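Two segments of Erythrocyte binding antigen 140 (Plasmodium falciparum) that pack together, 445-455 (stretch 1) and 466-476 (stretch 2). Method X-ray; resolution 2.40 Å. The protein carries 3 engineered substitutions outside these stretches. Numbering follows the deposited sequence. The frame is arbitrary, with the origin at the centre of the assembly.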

# COMPACT_ATOMS: atom_id res chain seq x y z
N TRP A 445 -6.37 8.80 -10.93
CA TRP A 445 -5.72 8.40 -9.69
C TRP A 445 -5.77 9.53 -8.67
O TRP A 445 -6.02 9.30 -7.49
CB TRP A 445 -4.26 8.01 -9.96
CG TRP A 445 -3.62 7.34 -8.80
CD1 TRP A 445 -3.58 6.01 -8.55
CD2 TRP A 445 -2.92 7.98 -7.72
NE1 TRP A 445 -2.89 5.77 -7.38
CE2 TRP A 445 -2.48 6.96 -6.85
CE3 TRP A 445 -2.63 9.31 -7.41
CZ2 TRP A 445 -1.76 7.23 -5.69
CZ3 TRP A 445 -1.91 9.57 -6.25
CH2 TRP A 445 -1.49 8.54 -5.41
N TRP A 446 -5.55 10.76 -9.14
CA TRP A 446 -5.61 11.91 -8.25
C TRP A 446 -7.03 12.09 -7.68
O TRP A 446 -7.19 12.37 -6.50
CB TRP A 446 -5.19 13.19 -8.98
CG TRP A 446 -5.44 14.41 -8.16
CD1 TRP A 446 -6.44 15.33 -8.34
CD2 TRP A 446 -4.71 14.84 -7.00
NE1 TRP A 446 -6.36 16.31 -7.37
CE2 TRP A 446 -5.31 16.03 -6.54
CE3 TRP A 446 -3.60 14.34 -6.31
CZ2 TRP A 446 -4.85 16.72 -5.43
CZ3 TRP A 446 -3.14 15.03 -5.21
CH2 TRP A 446 -3.76 16.20 -4.78
N ASP A 447 -8.04 11.91 -8.53
CA ASP A 447 -9.43 12.04 -8.08
C ASP A 447 -9.74 11.03 -6.98
O ASP A 447 -10.49 11.33 -6.04
CB ASP A 447 -10.40 11.86 -9.24
CG ASP A 447 -10.47 13.09 -10.14
OD1 ASP A 447 -10.04 14.18 -9.70
OD2 ASP A 447 -10.95 12.96 -11.28
N GLU A 448 -9.17 9.84 -7.08
CA GLU A 448 -9.39 8.79 -6.10
C GLU A 448 -8.63 9.04 -4.79
O GLU A 448 -8.96 8.46 -3.76
CB GLU A 448 -8.98 7.43 -6.67
CG GLU A 448 -9.80 6.99 -7.88
CD GLU A 448 -9.16 5.83 -8.63
OE1 GLU A 448 -8.12 5.32 -8.16
OE2 GLU A 448 -9.70 5.44 -9.69
N ASN A 449 -7.61 9.90 -4.83
CA ASN A 449 -6.77 10.13 -3.65
C ASN A 449 -6.73 11.57 -3.16
O ASN A 449 -6.22 11.84 -2.07
CB ASN A 449 -5.34 9.65 -3.93
CG ASN A 449 -5.24 8.14 -4.01
OD1 ASN A 449 -5.11 7.46 -2.98
ND2 ASN A 449 -5.28 7.60 -5.22
N LYS A 450 -7.27 12.50 -3.94
CA LYS A 450 -7.15 13.92 -3.63
C LYS A 450 -7.83 14.29 -2.31
O LYS A 450 -7.47 15.29 -1.68
CB LYS A 450 -7.73 14.76 -4.76
CG LYS A 450 -9.23 14.56 -4.97
CD LYS A 450 -9.75 15.43 -6.09
CE LYS A 450 -11.24 15.27 -6.25
NZ LYS A 450 -11.76 16.11 -7.36
N GLU A 451 -8.81 13.50 -1.89
CA GLU A 451 -9.53 13.77 -0.65
C GLU A 451 -8.65 13.50 0.58
O GLU A 451 -8.54 14.34 1.47
CB GLU A 451 -10.81 12.93 -0.59
CG GLU A 451 -11.84 13.30 -1.64
CD GLU A 451 -13.07 12.41 -1.60
OE1 GLU A 451 -13.06 11.40 -0.86
OE2 GLU A 451 -14.05 12.72 -2.32
N ASN A 452 -8.04 12.32 0.62
CA ASN A 452 -7.12 11.99 1.70
C ASN A 452 -5.94 12.96 1.76
O ASN A 452 -5.48 13.32 2.84
CB ASN A 452 -6.60 10.56 1.55
CG ASN A 452 -7.58 9.53 2.07
OD1 ASN A 452 -8.33 9.79 3.02
ND2 ASN A 452 -7.58 8.35 1.46
N VAL A 453 -5.47 13.40 0.60
CA VAL A 453 -4.36 14.34 0.56
C VAL A 453 -4.77 15.61 1.28
O VAL A 453 -4.01 16.15 2.09
CB VAL A 453 -3.94 14.67 -0.89
CG1 VAL A 453 -2.94 15.81 -0.91
CG2 VAL A 453 -3.37 13.44 -1.57
N TRP A 454 -5.97 16.10 1.00
CA TRP A 454 -6.45 17.30 1.65
C TRP A 454 -6.69 17.07 3.14
O TRP A 454 -6.46 17.96 3.96
CB TRP A 454 -7.74 17.82 1.01
CG TRP A 454 -8.26 19.00 1.75
CD1 TRP A 454 -9.38 19.06 2.51
CD2 TRP A 454 -7.65 20.29 1.82
NE1 TRP A 454 -9.52 20.32 3.05
CE2 TRP A 454 -8.47 21.09 2.63
CE3 TRP A 454 -6.50 20.85 1.26
CZ2 TRP A 454 -8.17 22.42 2.91
CZ3 TRP A 454 -6.21 22.17 1.54
CH2 TRP A 454 -7.04 22.94 2.35
N LYS A 455 -7.15 15.88 3.49
CA LYS A 455 -7.40 15.54 4.89
C LYS A 455 -6.15 15.71 5.74
O LYS A 455 -6.20 16.32 6.81
CB LYS A 455 -7.91 14.10 5.02
CG LYS A 455 -9.42 13.95 4.84
CD LYS A 455 -9.86 12.50 4.98
CE LYS A 455 -11.38 12.39 4.90
NZ LYS A 455 -11.84 10.98 4.99
N THR A 466 -13.18 25.72 8.07
CA THR A 466 -13.05 27.12 7.66
C THR A 466 -12.46 27.18 6.25
O THR A 466 -12.72 28.12 5.50
CB THR A 466 -12.12 27.89 8.62
OG1 THR A 466 -12.68 27.89 9.94
CG2 THR A 466 -11.93 29.33 8.15
N CYS A 467 -11.68 26.16 5.91
CA CYS A 467 -10.99 26.11 4.63
C CYS A 467 -11.83 25.36 3.59
O CYS A 467 -12.01 24.15 3.69
CB CYS A 467 -9.64 25.42 4.81
SG CYS A 467 -8.42 25.86 3.58
N LYS A 468 -12.32 26.09 2.60
CA LYS A 468 -13.33 25.56 1.69
C LYS A 468 -12.90 25.60 0.23
O LYS A 468 -11.96 26.31 -0.13
CB LYS A 468 -14.63 26.37 1.83
CG LYS A 468 -14.88 26.91 3.23
CD LYS A 468 -15.90 28.04 3.20
CE LYS A 468 -16.02 28.72 4.56
NZ LYS A 468 -16.84 29.95 4.50
N ASP A 469 -13.60 24.83 -0.60
CA ASP A 469 -13.42 24.87 -2.04
C ASP A 469 -11.98 24.58 -2.46
O ASP A 469 -11.53 25.04 -3.51
CB ASP A 469 -13.87 26.23 -2.59
CG ASP A 469 -15.37 26.45 -2.43
OD1 ASP A 469 -16.13 25.48 -2.62
OD2 ASP A 469 -15.77 27.58 -2.11
N TYR A 470 -11.28 23.81 -1.64
CA TYR A 470 -9.93 23.38 -1.99
C TYR A 470 -9.97 22.61 -3.30
O TYR A 470 -9.01 22.62 -4.07
CB TYR A 470 -9.34 22.51 -0.87
CG TYR A 470 -10.24 21.37 -0.43
CD1 TYR A 470 -10.28 20.19 -1.14
CD2 TYR A 470 -11.03 21.49 0.70
CE1 TYR A 470 -11.09 19.14 -0.74
CE2 TYR A 470 -11.85 20.45 1.11
CZ TYR A 470 -11.87 19.28 0.38
OH TYR A 470 -12.68 18.24 0.77
N ASP A 471 -11.09 21.94 -3.56
CA ASP A 471 -11.23 21.15 -4.78
C ASP A 471 -11.40 22.05 -6.00
O ASP A 471 -10.74 21.84 -7.02
CB ASP A 471 -12.43 20.20 -4.67
CG ASP A 471 -12.48 19.20 -5.80
OD1 ASP A 471 -11.41 18.85 -6.33
OD2 ASP A 471 -13.60 18.77 -6.16
N LYS A 472 -12.29 23.03 -5.91
CA LYS A 472 -12.48 23.99 -6.99
C LYS A 472 -11.18 24.74 -7.27
O LYS A 472 -10.82 24.98 -8.42
CB LYS A 472 -13.58 25.00 -6.65
CG LYS A 472 -14.97 24.60 -7.14
CD LYS A 472 -15.98 25.70 -6.85
CE LYS A 472 -17.35 25.37 -7.42
NZ LYS A 472 -18.34 26.45 -7.16
N PHE A 473 -10.48 25.12 -6.20
CA PHE A 473 -9.24 25.86 -6.34
C PHE A 473 -8.21 25.07 -7.14
O PHE A 473 -7.51 25.62 -7.98
CB PHE A 473 -8.68 26.21 -4.96
CG PHE A 473 -7.46 27.07 -5.00
CD1 PHE A 473 -7.53 28.37 -5.49
CD2 PHE A 473 -6.24 26.60 -4.55
CE1 PHE A 473 -6.41 29.17 -5.53
CE2 PHE A 473 -5.11 27.40 -4.59
CZ PHE A 473 -5.20 28.69 -5.08
N GLN A 474 -8.15 23.77 -6.88
CA GLN A 474 -7.20 22.90 -7.56
C GLN A 474 -7.51 22.78 -9.05
O GLN A 474 -6.62 22.48 -9.85
CB GLN A 474 -7.20 21.51 -6.91
CG GLN A 474 -6.31 20.49 -7.60
CD GLN A 474 -7.10 19.46 -8.39
OE1 GLN A 474 -8.16 19.00 -7.94
NE2 GLN A 474 -6.59 19.08 -9.56
N LYS A 475 -8.76 23.03 -9.42
CA LYS A 475 -9.16 22.94 -10.82
C LYS A 475 -8.79 24.19 -11.62
O LYS A 475 -8.86 24.18 -12.85
CB LYS A 475 -10.67 22.70 -10.93
CG LYS A 475 -11.13 21.34 -10.42
CD LYS A 475 -12.48 20.95 -11.01
CE LYS A 475 -12.94 19.59 -10.53
NZ LYS A 475 -13.50 19.62 -9.16
N ILE A 476 -8.39 25.25 -10.93
CA ILE A 476 -8.01 26.49 -11.59
C ILE A 476 -6.61 26.39 -12.19
O ILE A 476 -5.67 25.99 -11.50
CB ILE A 476 -8.03 27.68 -10.61
CG1 ILE A 476 -9.47 27.97 -10.18
CG2 ILE A 476 -7.42 28.92 -11.26
CD1 ILE A 476 -9.59 29.11 -9.20

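Helices that cross obliquely with well-separated axes tend to meet through a few long side chains, and polar groups carried into the gap do best with partners. Two segments of erythrocyte binding antigen 140 illustrate the principle. Stretch 1 is helical throughout, with a kink where the backbone N atoms of E451 and N452 lack a bond to the preceding turn. Stretch 2 begins as loop or turn and becomes helical at Y470. The two helix axes come no nearer than 11.7 Å, and their directions differ by 125°, so the helices cross obliquely, nearer antiparallel than parallel. W446, K450 and W454, spaced four residues apart, all point their CA-to-CB bonds toward stretch 2.

At W454 the pairing is aromatic. Its five-membered ring lies face to face with the Y470 ring, centroids 3.4 Å apart and planes inclined by 19°. The stack is tight, with W454 NE1 only 3.0 Å from Y470 CD2. This places the indole nitrogen over a ring face, a contact of stacking and not a hydrogen bond. Y470 CB sits almost squarely over the six-membered ring of W454, 3.7 Å from its centroid, so the tyrosine covers both parts of the indole. C467 SG approaches the edge instead, 3.5 Å from W454 CH2; the cysteine is itself covalently bonded elsewhere in the structure.

The other tryptophan uses its nitrogen differently. W446 NE1 donates to Q474 OE1 at 3.3 Å, a weak hydrogen bond whose N-H...acceptor angle of 158° is nevertheless favourable. The amide oxygen lies near the indole plane, where the N-H bond points, and the bond gives two buried side chains a polar match.

Between these contacts lies the charged one. K450, with chi2 to chi4 all t, extends its amine to D471, and the 2.9 Å separation of K450 NZ and D471 OD1 makes a hydrogen-bonded salt bridge. The same amine makes a weaker bond within its own helix, K450 NZ to D447 OD1 at 3.5 Å. D471 is likewise shared: its other carboxylate oxygen, OD2, forms a salt bridge with K475 NZ at 3.1 Å. One carboxylate thus serves two lysines, and its negative charge helps offset the repulsion expected where K450 NZ and K475 NZ approach to 4.3 Å.

Not every polar group looks across the gap. N449 ND2 turns back to its own helix, donating to W445 O at 2.9 Å and 167°, which satisfies one N-H of a buried amide without help from stretch 2.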